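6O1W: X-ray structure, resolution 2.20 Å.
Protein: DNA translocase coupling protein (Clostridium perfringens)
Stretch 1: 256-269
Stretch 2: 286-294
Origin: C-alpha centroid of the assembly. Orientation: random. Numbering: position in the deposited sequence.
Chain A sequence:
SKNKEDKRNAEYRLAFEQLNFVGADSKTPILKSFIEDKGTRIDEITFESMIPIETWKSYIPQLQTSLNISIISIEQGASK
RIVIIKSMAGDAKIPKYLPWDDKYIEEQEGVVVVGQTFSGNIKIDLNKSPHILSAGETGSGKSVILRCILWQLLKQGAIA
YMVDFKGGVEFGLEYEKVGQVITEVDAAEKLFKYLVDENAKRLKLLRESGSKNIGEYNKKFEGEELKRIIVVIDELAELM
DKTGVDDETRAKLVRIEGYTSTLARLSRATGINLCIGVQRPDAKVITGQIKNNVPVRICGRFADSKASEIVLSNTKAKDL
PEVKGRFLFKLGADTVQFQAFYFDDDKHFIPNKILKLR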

ATOM      1  N   ILE A 256      18.076  12.703  12.206  1.00 32.89           N
ATOM      2  CA  ILE A 256      17.582  12.032  10.994  1.00 32.72           C
ATOM      3  C   ILE A 256      16.066  12.246  10.805  1.00 37.54           C
ATOM      4  O   ILE A 256      15.626  12.448   9.662  1.00 36.88           O
ATOM      5  CB  ILE A 256      17.949  10.530  10.983  1.00 34.73           C
ATOM      6  CG1 ILE A 256      19.467  10.354  10.836  1.00 33.76           C
ATOM      7  CG2 ILE A 256      17.174   9.769   9.862  1.00 35.47           C
ATOM      8  CD1 ILE A 256      20.016   8.931  11.231  1.00 35.06           C
ATOM      9  N   GLU A 257      15.270  12.139  11.912  1.00 32.94           N
ATOM     10  CA  GLU A 257      13.810  12.345  11.869  1.00 32.83           C
ATOM     11  C   GLU A 257      13.502  13.798  11.428  1.00 36.76           C
ATOM     12  O   GLU A 257      12.574  14.017  10.637  1.00 36.04           O
ATOM     13  CB  GLU A 257      13.168  12.021  13.227  1.00 34.74           C
ATOM     14  CG  GLU A 257      11.724  12.483  13.372  1.00 49.45           C
ATOM     15  CD  GLU A 257      11.054  12.223  14.709  1.00 72.28           C
ATOM     16  OE1 GLU A 257      11.761  12.168  15.744  1.00 69.88           O
ATOM     17  OE2 GLU A 257       9.809  12.094  14.721  1.00 57.67           O
ATOM     18  N   GLY A 258      14.307  14.754  11.922  1.00 32.09           N
ATOM     19  CA  GLY A 258      14.207  16.160  11.565  1.00 31.75           C
ATOM     20  C   GLY A 258      14.456  16.335  10.075  1.00 36.36           C
ATOM     21  O   GLY A 258      13.735  17.099   9.409  1.00 36.37           O
ATOM     22  N   TYR A 259      15.429  15.561   9.520  1.00 30.32           N
ATOM     23  CA  TYR A 259      15.727  15.614   8.089  1.00 30.92           C
ATOM     24  C   TYR A 259      14.628  14.964   7.238  1.00 37.69           C
ATOM     25  O   TYR A 259      14.271  15.512   6.199  1.00 38.34           O
ATOM     26  CB  TYR A 259      17.093  15.010   7.743  1.00 31.47           C
ATOM     27  CG  TYR A 259      18.301  15.590   8.451  1.00 31.93           C
ATOM     28  CD1 TYR A 259      18.394  16.957   8.714  1.00 33.93           C
ATOM     29  CD2 TYR A 259      19.407  14.797   8.739  1.00 31.65           C
ATOM     30  CE1 TYR A 259      19.538  17.505   9.294  1.00 33.12           C
ATOM     31  CE2 TYR A 259      20.545  15.331   9.330  1.00 32.42           C
ATOM     32  CZ  TYR A 259      20.607  16.683   9.612  1.00 36.33           C
ATOM     33  OH  TYR A 259      21.742  17.195  10.193  1.00 38.70           O
ATOM     34  N   THR A 260      14.092  13.814   7.681  1.00 34.41           N
ATOM     35  CA  THR A 260      13.028  13.067   6.990  1.00 34.09           C
ATOM     36  C   THR A 260      11.747  13.883   6.915  1.00 37.75           C
ATOM     37  O   THR A 260      11.142  13.949   5.842  1.00 38.62           O
ATOM     38  CB  THR A 260      12.818  11.680   7.626  1.00 39.20           C
ATOM     39  OG1 THR A 260      14.050  10.970   7.548  1.00 42.88           O
ATOM     40  CG2 THR A 260      11.767  10.852   6.894  1.00 44.27           C
ATOM     41  N   SER A 261      11.369  14.533   8.037  1.00 31.74           N
ATOM     42  CA  SER A 261      10.189  15.385   8.177  1.00 32.28           C
ATOM     43  C   SER A 261      10.248  16.556   7.236  1.00 37.22           C
ATOM     44  O   SER A 261       9.275  16.799   6.533  1.00 37.22           O
ATOM     45  CB  SER A 261      10.056  15.898   9.615  1.00 35.46           C
ATOM     46  OG  SER A 261       9.733  14.816  10.469  1.00 52.55           O
ATOM     47  N   THR A 262      11.396  17.273   7.210  1.00 34.70           N
ATOM     48  CA  THR A 262      11.664  18.426   6.330  1.00 34.98           C
ATOM     49  C   THR A 262      11.584  17.964   4.869  1.00 39.15           C
ATOM     50  O   THR A 262      10.971  18.645   4.034  1.00 37.03           O
ATOM     51  CB  THR A 262      13.037  19.036   6.668  1.00 41.87           C
ATOM     52  OG1 THR A 262      13.008  19.456   8.024  1.00 43.27           O
ATOM     53  CG2 THR A 262      13.422  20.218   5.763  1.00 41.60           C
ATOM     54  N   LEU A 263      12.186  16.799   4.570  1.00 36.49           N
ATOM     55  CA  LEU A 263      12.150  16.254   3.214  1.00 36.46           C
ATOM     56  C   LEU A 263      10.723  15.976   2.789  1.00 39.09           C
ATOM     57  O   LEU A 263      10.310  16.464   1.747  1.00 39.48           O
ATOM     58  CB  LEU A 263      12.937  14.951   3.129  1.00 37.08           C
ATOM     59  CG  LEU A 263      14.272  14.932   2.434  1.00 41.59           C
ATOM     60  CD1 LEU A 263      14.730  13.481   2.279  1.00 41.87           C
ATOM     61  CD2 LEU A 263      14.226  15.644   1.074  1.00 39.34           C
ATOM     62  N   ALA A 264       9.952  15.243   3.613  1.00 33.83           N
ATOM     63  CA  ALA A 264       8.574  14.880   3.302  1.00 33.41           C
ATOM     64  C   ALA A 264       7.661  16.111   3.059  1.00 36.71           C
ATOM     65  O   ALA A 264       6.883  16.150   2.100  1.00 35.95           O
ATOM     66  CB  ALA A 264       8.011  13.999   4.407  1.00 33.86           C
ATOM     67  N   ARG A 265       7.794  17.109   3.899  1.00 32.34           N
ATOM     68  CA  ARG A 265       6.984  18.317   3.857  1.00 32.44           C
ATOM     69  C   ARG A 265       7.339  19.225   2.676  1.00 36.17           C
ATOM     70  O   ARG A 265       6.431  19.752   2.040  1.00 36.77           O
ATOM     71  CB  ARG A 265       7.115  19.057   5.227  1.00 31.96           C
ATOM     72  CG  ARG A 265       6.467  20.442   5.328  1.00 36.23           C
ATOM     73  CD  ARG A 265       6.623  21.028   6.729  1.00 45.09           C
ATOM     74  NE  ARG A 265       8.036  21.155   7.132  1.00 51.35           N
ATOM     75  CZ  ARG A 265       8.792  22.227   6.915  1.00 59.24           C
ATOM     76  NH1 ARG A 265       8.279  23.305   6.334  1.00 54.53           N
ATOM     77  NH2 ARG A 265      10.061  22.237   7.297  1.00 46.64           N
ATOM     78  N   LEU A 266       8.637  19.380   2.363  1.00 31.62           N
ATOM     79  CA  LEU A 266       9.097  20.333   1.346  1.00 32.11           C
ATOM     80  C   LEU A 266       9.498  19.798  -0.032  1.00 38.50           C
ATOM     81  O   LEU A 266       9.808  20.636  -0.894  1.00 38.43           O
ATOM     82  CB  LEU A 266      10.286  21.142   1.895  1.00 31.55           C
ATOM     83  CG  LEU A 266      10.066  22.011   3.155  1.00 36.17           C
ATOM     84  CD1 LEU A 266      11.375  22.735   3.538  1.00 36.45           C
ATOM     85  CD2 LEU A 266       8.977  23.060   2.916  1.00 35.09           C
ATOM     86  N   SER A 267       9.532  18.469  -0.262  1.00 36.28           N
ATOM     87  CA  SER A 267      10.042  17.950  -1.552  1.00 37.85           C
ATOM     88  C   SER A 267       8.990  17.636  -2.653  1.00 45.48           C
ATOM     89  O   SER A 267       9.299  16.916  -3.633  1.00 48.56           O
ATOM     90  CB  SER A 267      10.915  16.722  -1.329  1.00 41.30           C
ATOM     91  OG  SER A 267      10.074  15.720  -0.789  1.00 52.77           O
ATOM     92  N   ARG A 268       7.813  18.241  -2.542  1.00 39.11           N
ATOM     93  CA  ARG A 268       6.689  18.108  -3.470  1.00 39.90           C
ATOM     94  C   ARG A 268       7.073  18.371  -4.938  1.00 44.23           C
ATOM     95  O   ARG A 268       6.787  17.550  -5.792  1.00 47.32           O
ATOM     96  CB  ARG A 268       5.577  19.104  -3.079  1.00 42.36           C
ATOM     97  CG  ARG A 268       5.513  19.463  -1.597  1.00 55.32           C
ATOM     98  CD  ARG A 268       4.265  18.859  -1.002  1.00 68.99           C
ATOM     99  NE  ARG A 268       4.609  17.826  -0.034  1.00 68.05           N
ATOM    100  CZ  ARG A 268       3.928  16.700   0.152  1.00 70.15           C
ATOM    101  NH1 ARG A 268       2.858  16.428  -0.589  1.00 57.03           N
ATOM    102  NH2 ARG A 268       4.313  15.837   1.070  1.00 37.95           N
ATOM    103  N   ALA A 269       7.735  19.509  -5.209  1.00 37.98           N
ATOM    104  CA  ALA A 269       8.101  20.013  -6.529  1.00 36.65           C
ATOM    105  C   ALA A 269       9.526  19.699  -6.983  1.00 35.26           C
ATOM    106  O   ALA A 269       9.844  19.907  -8.156  1.00 34.02           O
ATOM    107  CB  ALA A 269       7.887  21.528  -6.556  1.00 37.14           C
TER
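Stretch 2 286-294: ITGQIKNNV

Stretch 2 contains a short helix, 288-293, laid alongside the longer helix 256-266 of stretch 1. The two run in nearly the same direction: their N-to-C vectors differ by 19°, the signed crossing angle is also 19°, and the axes come within 9.2 Å. At so shallow an angle the contact repeats at the spacing of a helical turn. Gln289 faces Ser261 with their CA atoms 6.6 Å apart, and four residues on in each helix Asn293 faces Arg265 at 5.4 Å between CA atoms, so the backbones draw closer toward the C-terminal end. The contact is small, burying 378 Å² over both sides.

Ile286 (phi -94°, psi 80°) is loop and out of reach of stretch 1. Thr287 is extended (phi -75°, psi 179°) and takes the N-cap position, its chi1 in the p well; its OG1 accepts a weak bond from Ile290 N at 3.4 Å, satisfying an amide that has no helical carbonyl before it. Its CA-to-CB bond points toward stretch 1, where direct contact is slight: CG2 lies 4.4 Å from Glu257 OE2. A water closes the gap, 2.7 Å from Glu257 OE2, to which it donates, and 2.7 Å from Thr287 OG1. The capping hydroxyl thus serves its own helix and the bridge to the neighbouring one.

Gly288 opens the helix at phi -68°, psi -32° and makes no contact. Gln289 then points toward stretch 1, and its side chain lies on Ser261, with Gln289 CG 3.5 Å from Ser261 OG. That hydroxyl is held on its own helix, donating to Glu257 O at 3.0 Å. Farther out, Gln289 NE2 comes 4.2 Å from Arg265 CD.

Ile290 starts sideways, but the end of its side chain comes nearer: its CD1 lies 4.5 Å from Thr260 CG2, and the residue loses 29 Å² to stretch 1. Lys291 is out of reach, and Asn292, directed sideways, makes no contact. The helical periodicity therefore brings the chain back to the interface at Asn293.

Asn293 has 81 Å² covered, the largest area of any residue here. Its CB packs 3.8 Å from Ala264 CB, and both CA-to-CB bonds point toward the other helix. The one direct hydrogen bond between the stretches forms at its carbonyl: Arg268 NH2 donates to Asn293 O at 2.7 Å, with the oxygen at the edge of the guanidinium, near its plane. The same NH2 also donates to Ala264 O at 2.8 Å, so one nitrogen ties together backbone carbonyls near the C-terminal ends of both helices. Val294 leaves helical angles (phi -110°, psi 96°) and ends the stretch with only 8 Å² covered. The rule is economical: the small side chains of Ser261 and Ala264 meet Gln289 and Asn293, one turn apart, and an arginine joins the C-terminal ends.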

ATOM      1  N   ILE A 286       4.816   5.727  12.742  1.00 38.11           N
ATOM      2  CA  ILE A 286       3.967   6.429  11.764  1.00 37.73           C
ATOM      3  C   ILE A 286       3.348   7.587  12.552  1.00 44.13           C
ATOM      4  O   ILE A 286       2.234   7.473  13.062  1.00 44.03           O
ATOM      5  CB  ILE A 286       2.885   5.518  11.131  1.00 39.97           C
ATOM      6  CG1 ILE A 286       3.505   4.221  10.539  1.00 39.77           C
ATOM      7  CG2 ILE A 286       2.035   6.321  10.098  1.00 39.60           C
ATOM      8  CD1 ILE A 286       2.480   3.155  10.032  1.00 44.98           C
ATOM      9  N   THR A 287       4.124   8.657  12.731  1.00 42.23           N
ATOM     10  CA  THR A 287       3.707   9.831  13.492  1.00 42.99           C
ATOM     11  C   THR A 287       2.701  10.674  12.681  1.00 48.46           C
ATOM     12  O   THR A 287       2.382  10.336  11.528  1.00 47.00           O
ATOM     13  CB  THR A 287       4.945  10.682  13.858  1.00 49.59           C
ATOM     14  OG1 THR A 287       5.590  11.109  12.655  1.00 47.26           O
ATOM     15  CG2 THR A 287       5.938   9.953  14.785  1.00 46.28           C
ATOM     16  N   GLY A 288       2.239  11.772  13.294  1.00 44.36           N
ATOM     17  CA  GLY A 288       1.349  12.745  12.674  1.00 43.70           C
ATOM     18  C   GLY A 288       2.060  13.504  11.569  1.00 47.39           C
ATOM     19  O   GLY A 288       1.440  13.848  10.571  1.00 45.91           O
ATOM     20  N   GLN A 289       3.376  13.729  11.711  1.00 45.47           N
ATOM     21  CA  GLN A 289       4.166  14.412  10.683  1.00 46.85           C
ATOM     22  C   GLN A 289       4.265  13.540   9.413  1.00 51.09           C
ATOM     23  O   GLN A 289       4.083  14.058   8.309  1.00 52.01           O
ATOM     24  CB  GLN A 289       5.556  14.789  11.210  1.00 48.78           C
ATOM     25  CG  GLN A 289       6.370  15.625  10.218  1.00 74.25           C
ATOM     26  CD  GLN A 289       6.546  17.077  10.614  1.00 91.55           C
ATOM     27  OE1 GLN A 289       6.713  17.418  11.796  1.00 87.96           O
ATOM     28  NE2 GLN A 289       6.544  17.967   9.620  1.00 74.15           N
ATOM     29  N   ILE A 290       4.523  12.222   9.579  1.00 44.17           N
ATOM     30  CA  ILE A 290       4.576  11.265   8.477  1.00 43.53           C
ATOM     31  C   ILE A 290       3.193  11.268   7.799  1.00 44.59           C
ATOM     32  O   ILE A 290       3.113  11.448   6.597  1.00 42.92           O
ATOM     33  CB  ILE A 290       4.967   9.835   8.984  1.00 46.95           C
ATOM     34  CG1 ILE A 290       6.445   9.767   9.472  1.00 47.89           C
ATOM     35  CG2 ILE A 290       4.643   8.730   7.949  1.00 47.30           C
ATOM     36  CD1 ILE A 290       7.591   9.903   8.386  1.00 56.04           C
ATOM     37  N   LYS A 291       2.120  11.125   8.578  1.00 39.97           N
ATOM     38  CA  LYS A 291       0.773  11.105   8.042  1.00 40.12           C
ATOM     39  C   LYS A 291       0.395  12.377   7.312  1.00 43.31           C
ATOM     40  O   LYS A 291      -0.185  12.290   6.240  1.00 43.57           O
ATOM     41  CB  LYS A 291      -0.263  10.755   9.122  1.00 42.97           C
ATOM     42  CG  LYS A 291      -0.417   9.252   9.366  1.00 57.73           C
ATOM     43  CD  LYS A 291      -1.520   8.976  10.404  1.00 63.03           C
ATOM     44  CE  LYS A 291      -2.802   8.425   9.806  1.00 66.44           C
ATOM     45  NZ  LYS A 291      -3.432   9.329   8.802  1.00 82.05           N
ATOM     46  N   ASN A 292       0.748  13.553   7.854  1.00 39.14           N
ATOM     47  CA  ASN A 292       0.404  14.825   7.214  1.00 37.82           C
ATOM     48  C   ASN A 292       1.177  15.057   5.909  1.00 40.08           C
ATOM     49  O   ASN A 292       0.706  15.817   5.065  1.00 40.06           O
ATOM     50  CB  ASN A 292       0.589  16.016   8.185  1.00 35.70           C
ATOM     51  CG  ASN A 292      -0.218  15.949   9.474  1.00 66.09           C
ATOM     52  OD1 ASN A 292      -1.291  15.338   9.564  1.00 69.97           O
ATOM     53  ND2 ASN A 292       0.295  16.567  10.524  1.00 57.73           N
ATOM     54  N   ASN A 293       2.326  14.380   5.707  1.00 34.87           N
ATOM     55  CA  ASN A 293       3.122  14.646   4.510  1.00 33.99           C
ATOM     56  C   ASN A 293       3.309  13.470   3.568  1.00 36.31           C
ATOM     57  O   ASN A 293       3.912  13.645   2.511  1.00 35.95           O
ATOM     58  CB  ASN A 293       4.479  15.236   4.894  1.00 33.09           C
ATOM     59  CG  ASN A 293       4.381  16.497   5.711  1.00 46.75           C
ATOM     60  OD1 ASN A 293       4.894  16.580   6.820  1.00 47.51           O
ATOM     61  ND2 ASN A 293       3.710  17.493   5.196  1.00 34.30           N
ATOM     62  N   VAL A 294       2.838  12.285   3.936  1.00 31.75           N
ATOM     63  CA  VAL A 294       2.964  11.096   3.073  1.00 31.58           C
ATOM     64  C   VAL A 294       1.562  10.765   2.575  1.00 32.27           C
ATOM     65  O   VAL A 294       0.825  10.139   3.305  1.00 31.94           O
ATOM     66  CB  VAL A 294       3.677   9.896   3.761  1.00 34.58           C
ATOM     67  CG1 VAL A 294       3.769   8.692   2.803  1.00 33.82           C
ATOM     68  CG2 VAL A 294       5.072  10.320   4.233  1.00 34.22           C
TER
HETATM   69  O   HOH W   1       7.765  12.671  13.051  1.00 54.22           O